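Local coordinates for vacuolar protein sorting-associated protein VTA1 (Saccharomyces cerevisiae, PDB 2RKK) that probably acts in the multivesicular body sorting pathway of endosomes, through an all-helical N-terminal domain bearing the MIT motif, at residues G25-L30 against T82-Q87; Y31-I36 against E52-I57. All coordinates share one frame; numbering follows the deposited sequence.

Contact 1 of 2, residues G25-L30 against T82-Q87; sequences GYYLQL and TLIHDQ
Two hydrogen bonds meet at the phenol oxygen of Tyr-27. Its CG stands anti to the carbonyl carbon (chi1 -73°), which carries the ring across so that OH donates to the backbone O of Leu-83 over 2.7 Å. OH lies in the carbonyl plane, on a lone pair, with a C=O...O angle of 135°. Gln-87, bent at chi2, also offers NE2 to OH in a weak bond of 3.3 Å; the amide is held mainly by its OE1, which accepts from Trp-136 NE1. Tyrosine suits this buried place because its hydroxyl donates and accepts at once. A phenylalanine here would probably leave Leu-83 O without this donor and cost the Gln-87 amide its weak second partner. The contact thus joins helix 22-36 of the all-helical domain to the short helix 82-85 and the start of helix 87-110, where Asp-86 is the N-cap. Apolar packing adds to this. Tyr-26, its CG anti to the backbone N, crosses Ile-84 obliquely, with CE2 3.8 Å from the branch methyl CG2. Aromatic groups surround the two tyrosines: Tyr-26 CD2 sits over the centre of the Tyr-27 ring, Trp-136 meets that ring edge-to-face, and Phe-60 stacks on Tyr-26.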
# COMPACT_ATOMS: atom_id res chain seq x y z
N GLY A 25 -0.41 -7.47 3.79
CA GLY A 25 -0.63 -8.52 4.78
C GLY A 25 -1.49 -9.64 4.25
O GLY A 25 -1.42 -10.78 4.72
N TYR A 26 -2.33 -9.31 3.26
CA TYR A 26 -3.21 -10.30 2.66
C TYR A 26 -2.33 -11.39 2.04
O TYR A 26 -2.40 -12.56 2.42
CB TYR A 26 -4.05 -9.65 1.56
CG TYR A 26 -4.80 -10.62 0.67
CD1 TYR A 26 -5.85 -11.42 1.19
CD2 TYR A 26 -4.50 -10.70 -0.70
CE1 TYR A 26 -6.59 -12.26 0.35
CE2 TYR A 26 -5.23 -11.53 -1.55
CZ TYR A 26 -6.28 -12.31 -1.02
OH TYR A 26 -7.04 -13.11 -1.86
N TYR A 27 -1.49 -10.97 1.10
CA TYR A 27 -0.58 -11.86 0.40
C TYR A 27 0.45 -12.53 1.29
O TYR A 27 0.87 -13.66 1.00
CB TYR A 27 0.06 -11.10 -0.74
CG TYR A 27 -0.94 -10.87 -1.84
CD1 TYR A 27 -1.35 -9.58 -2.20
CD2 TYR A 27 -1.49 -11.95 -2.53
CE1 TYR A 27 -2.29 -9.39 -3.23
CE2 TYR A 27 -2.41 -11.76 -3.54
CZ TYR A 27 -2.80 -10.50 -3.90
OH TYR A 27 -3.69 -10.35 -4.93
N LEU A 28 0.85 -11.85 2.35
CA LEU A 28 1.80 -12.43 3.28
C LEU A 28 1.13 -13.64 3.89
O LEU A 28 1.77 -14.66 4.12
CB LEU A 28 2.13 -11.43 4.39
CG LEU A 28 3.28 -10.51 4.05
CD1 LEU A 28 3.56 -9.57 5.23
CD2 LEU A 28 4.50 -11.35 3.72
N GLN A 29 -0.17 -13.54 4.13
CA GLN A 29 -0.89 -14.65 4.74
C GLN A 29 -1.05 -15.81 3.81
O GLN A 29 -0.81 -16.96 4.17
CB GLN A 29 -2.27 -14.18 5.18
CG GLN A 29 -2.22 -13.28 6.37
CD GLN A 29 -3.51 -12.56 6.58
OE1 GLN A 29 -4.48 -13.12 7.08
NE2 GLN A 29 -3.55 -11.29 6.17
N LEU A 30 -1.49 -15.47 2.61
CA LEU A 30 -1.71 -16.43 1.54
C LEU A 30 -0.42 -17.22 1.35
O LEU A 30 -0.43 -18.43 1.12
CB LEU A 30 -2.07 -15.67 0.27
CG LEU A 30 -2.84 -16.43 -0.79
CD1 LEU A 30 -4.01 -17.17 -0.17
CD2 LEU A 30 -3.32 -15.41 -1.81
N THR A 82 -8.83 -5.02 -8.39
CA THR A 82 -7.87 -5.51 -9.37
C THR A 82 -6.57 -6.02 -8.79
O THR A 82 -5.90 -6.85 -9.40
CB THR A 82 -7.57 -4.40 -10.38
OG1 THR A 82 -8.02 -3.14 -9.86
CG2 THR A 82 -8.25 -4.68 -11.69
N LEU A 83 -6.21 -5.52 -7.61
CA LEU A 83 -4.99 -5.92 -6.92
C LEU A 83 -5.19 -7.24 -6.20
O LEU A 83 -4.25 -7.79 -5.65
CB LEU A 83 -4.60 -4.86 -5.89
CG LEU A 83 -3.93 -3.61 -6.43
CD1 LEU A 83 -3.66 -2.65 -5.30
CD2 LEU A 83 -2.64 -4.01 -7.13
N ILE A 84 -6.42 -7.72 -6.19
CA ILE A 84 -6.73 -8.98 -5.53
C ILE A 84 -7.20 -9.99 -6.57
O ILE A 84 -7.12 -11.20 -6.35
CB ILE A 84 -7.84 -8.82 -4.49
CG1 ILE A 84 -7.49 -7.68 -3.53
CG2 ILE A 84 -8.00 -10.10 -3.69
CD1 ILE A 84 -8.58 -7.42 -2.52
N HIS A 85 -7.68 -9.49 -7.69
CA HIS A 85 -8.15 -10.36 -8.75
C HIS A 85 -7.11 -10.54 -9.86
O HIS A 85 -7.05 -11.60 -10.47
CB HIS A 85 -9.48 -9.84 -9.33
CG HIS A 85 -10.61 -9.91 -8.36
ND1 HIS A 85 -10.96 -11.07 -7.70
CD2 HIS A 85 -11.46 -8.95 -7.90
CE1 HIS A 85 -11.97 -10.83 -6.87
NE2 HIS A 85 -12.29 -9.55 -6.98
N ASP A 86 -6.28 -9.52 -10.10
CA ASP A 86 -5.24 -9.61 -11.14
C ASP A 86 -3.87 -9.92 -10.53
O ASP A 86 -3.14 -9.02 -10.14
CB ASP A 86 -5.13 -8.29 -11.91
CG ASP A 86 -4.31 -8.43 -13.20
OD1 ASP A 86 -3.41 -9.29 -13.26
OD2 ASP A 86 -4.56 -7.67 -14.15
N GLN A 87 -3.52 -11.20 -10.47
CA GLN A 87 -2.25 -11.61 -9.89
C GLN A 87 -1.03 -10.94 -10.54
O GLN A 87 0.05 -10.89 -9.94
CB GLN A 87 -2.13 -13.13 -9.94
CG GLN A 87 -3.21 -13.83 -9.13
CD GLN A 87 -3.28 -13.33 -7.69
OE1 GLN A 87 -2.40 -13.63 -6.88
NE2 GLN A 87 -4.31 -12.55 -7.37

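Contact 2 of 2, residues Y31-I36 against E52-I57; sequences YAVELI and ELLDTI
No flat group takes part across this interface. The one ring, Tyr-31, points away from residues 52-57 and meets the ring of His-134 with the planes about 60° apart. What joins the segments is purely aliphatic. The axes of helices 31-36 and 52-57 run antiparallel at 150° and approach to 9.8 Å, and Val-33, whose backbone comes nearest that of Leu-53, is the central residue. Its two branches divide the work. CG2, anti to the carbonyl carbon, meets Ile-57 CD1 tip to tip at 3.3 Å and lies 3.5 Å from Leu-53 CB, the Val-33 and Leu-53 side chains sliding past one another in opposite directions. CG1, anti to the backbone N, reaches Leu-54 CD2 at 4.1 Å, where the two side chains cross at about a right angle at the more exposed margin. A beta-branched residue suits this spot because it is short yet presents a methyl to each side. The longer Leu-53 sends CD1 back to Ala-32 CB at 4.0 Å and to Ile-36 CD1 at 3.9 Å; the small alanine leaves room for that methyl. Helices 22-36 and 44-62 thereby form an antiparallel helical hairpin, in keeping with the helical bundle of an MIT motif. Helix 2-18 packs on Ala-32 through Val-9 and Val-10, while helix 116-135 meets Tyr-31 through Ser-130 and Cys-131.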
# COMPACT_ATOMS: atom_id res chain seq x y z
N TYR A 31 0.69 -16.50 1.46
CA TYR A 31 2.02 -17.07 1.34
C TYR A 31 2.21 -18.05 2.52
O TYR A 31 2.44 -19.24 2.30
CB TYR A 31 3.07 -15.92 1.32
CG TYR A 31 4.53 -16.33 1.49
CD1 TYR A 31 5.03 -17.48 0.86
CD2 TYR A 31 5.39 -15.58 2.30
CE1 TYR A 31 6.36 -17.89 1.04
CE2 TYR A 31 6.73 -15.97 2.48
CZ TYR A 31 7.20 -17.13 1.85
OH TYR A 31 8.49 -17.57 2.04
N ALA A 32 2.07 -17.56 3.76
CA ALA A 32 2.22 -18.40 4.95
C ALA A 32 1.36 -19.66 4.85
O ALA A 32 1.73 -20.73 5.31
CB ALA A 32 1.83 -17.62 6.21
N VAL A 33 0.19 -19.52 4.25
CA VAL A 33 -0.70 -20.65 4.10
C VAL A 33 -0.03 -21.73 3.24
O VAL A 33 0.07 -22.87 3.67
CB VAL A 33 -2.03 -20.23 3.44
CG1 VAL A 33 -3.01 -21.36 3.47
CG2 VAL A 33 -2.61 -19.04 4.18
N GLU A 34 0.44 -21.37 2.05
CA GLU A 34 1.09 -22.31 1.13
C GLU A 34 2.32 -22.91 1.79
O GLU A 34 2.70 -24.06 1.55
CB GLU A 34 1.49 -21.60 -0.17
CG GLU A 34 0.35 -20.81 -0.76
CD GLU A 34 0.38 -20.71 -2.28
OE1 GLU A 34 1.50 -20.53 -2.83
OE2 GLU A 34 -0.71 -20.78 -2.90
N LEU A 35 2.93 -22.12 2.65
CA LEU A 35 4.10 -22.55 3.37
C LEU A 35 3.78 -23.71 4.32
O LEU A 35 4.55 -24.65 4.44
CB LEU A 35 4.66 -21.37 4.14
CG LEU A 35 6.16 -21.19 4.17
CD1 LEU A 35 6.74 -21.17 2.77
CD2 LEU A 35 6.44 -19.94 4.91
N ILE A 36 2.63 -23.63 5.00
CA ILE A 36 2.18 -24.65 5.95
C ILE A 36 1.66 -25.91 5.23
O ILE A 36 2.01 -27.04 5.59
CB ILE A 36 1.05 -24.08 6.86
CG1 ILE A 36 1.65 -23.01 7.78
CG2 ILE A 36 0.34 -25.19 7.65
CD1 ILE A 36 0.63 -22.17 8.52
N GLU A 52 -7.30 -20.78 10.16
CA GLU A 52 -7.42 -19.42 10.64
C GLU A 52 -7.00 -18.47 9.54
O GLU A 52 -7.67 -17.47 9.27
CB GLU A 52 -6.54 -19.24 11.87
CG GLU A 52 -6.74 -17.92 12.58
CD GLU A 52 -6.19 -17.96 13.99
OE1 GLU A 52 -6.39 -16.96 14.73
OE2 GLU A 52 -5.55 -18.98 14.37
N LEU A 53 -5.89 -18.81 8.88
CA LEU A 53 -5.36 -18.00 7.78
C LEU A 53 -6.35 -17.92 6.61
O LEU A 53 -6.69 -16.82 6.15
CB LEU A 53 -4.00 -18.56 7.34
CG LEU A 53 -2.79 -18.06 8.16
CD1 LEU A 53 -1.55 -18.93 7.94
CD2 LEU A 53 -2.51 -16.61 7.75
N LEU A 54 -6.83 -19.08 6.15
CA LEU A 54 -7.80 -19.13 5.05
C LEU A 54 -9.08 -18.37 5.36
O LEU A 54 -9.71 -17.76 4.48
CB LEU A 54 -8.14 -20.58 4.70
CG LEU A 54 -7.05 -21.34 3.96
CD1 LEU A 54 -7.34 -22.82 3.91
CD2 LEU A 54 -6.92 -20.76 2.57
N ASP A 55 -9.48 -18.43 6.62
CA ASP A 55 -10.68 -17.76 7.08
C ASP A 55 -10.49 -16.27 6.90
O ASP A 55 -11.33 -15.58 6.32
CB ASP A 55 -10.90 -18.07 8.55
CG ASP A 55 -12.28 -17.70 9.00
OD1 ASP A 55 -12.71 -16.56 8.75
OD2 ASP A 55 -12.93 -18.56 9.62
N THR A 56 -9.36 -15.77 7.40
CA THR A 56 -9.07 -14.35 7.29
C THR A 56 -8.94 -13.96 5.83
O THR A 56 -9.54 -12.98 5.38
CB THR A 56 -7.77 -14.02 7.97
OG1 THR A 56 -7.68 -14.74 9.21
CG2 THR A 56 -7.71 -12.55 8.25
N ILE A 57 -8.15 -14.75 5.10
CA ILE A 57 -7.90 -14.53 3.68
C ILE A 57 -9.19 -14.33 2.93
O ILE A 57 -9.38 -13.35 2.19
CB ILE A 57 -7.15 -15.73 3.05
CG1 ILE A 57 -5.68 -15.69 3.43
CG2 ILE A 57 -7.27 -15.70 1.54
CD1 ILE A 57 -4.95 -16.95 3.05

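Contacts 1 and 2 are consecutive steps along helix 22-36, their centres about 12 Å apart, and contact 2 is nested in the chain loop that contact 1 closes. Their side chains run into one another: Leu-30 CD1 lies 3.4 Å from Ile-57 CD1, and Gln-29 CB is 3.5 Å from Leu-53 CD2, so the packing of one runs into that of the other. Tyr-26 packs against the backbone too, its CE1 3.5 Å from Ile-57 O. Contact 1 adds hydrogen bonds to its packing, whereas contact 2 has none across its segments. In the assembly the second subunit reaches contact 1, placing its Phe-97 on Leu-83, but does not touch contact 2.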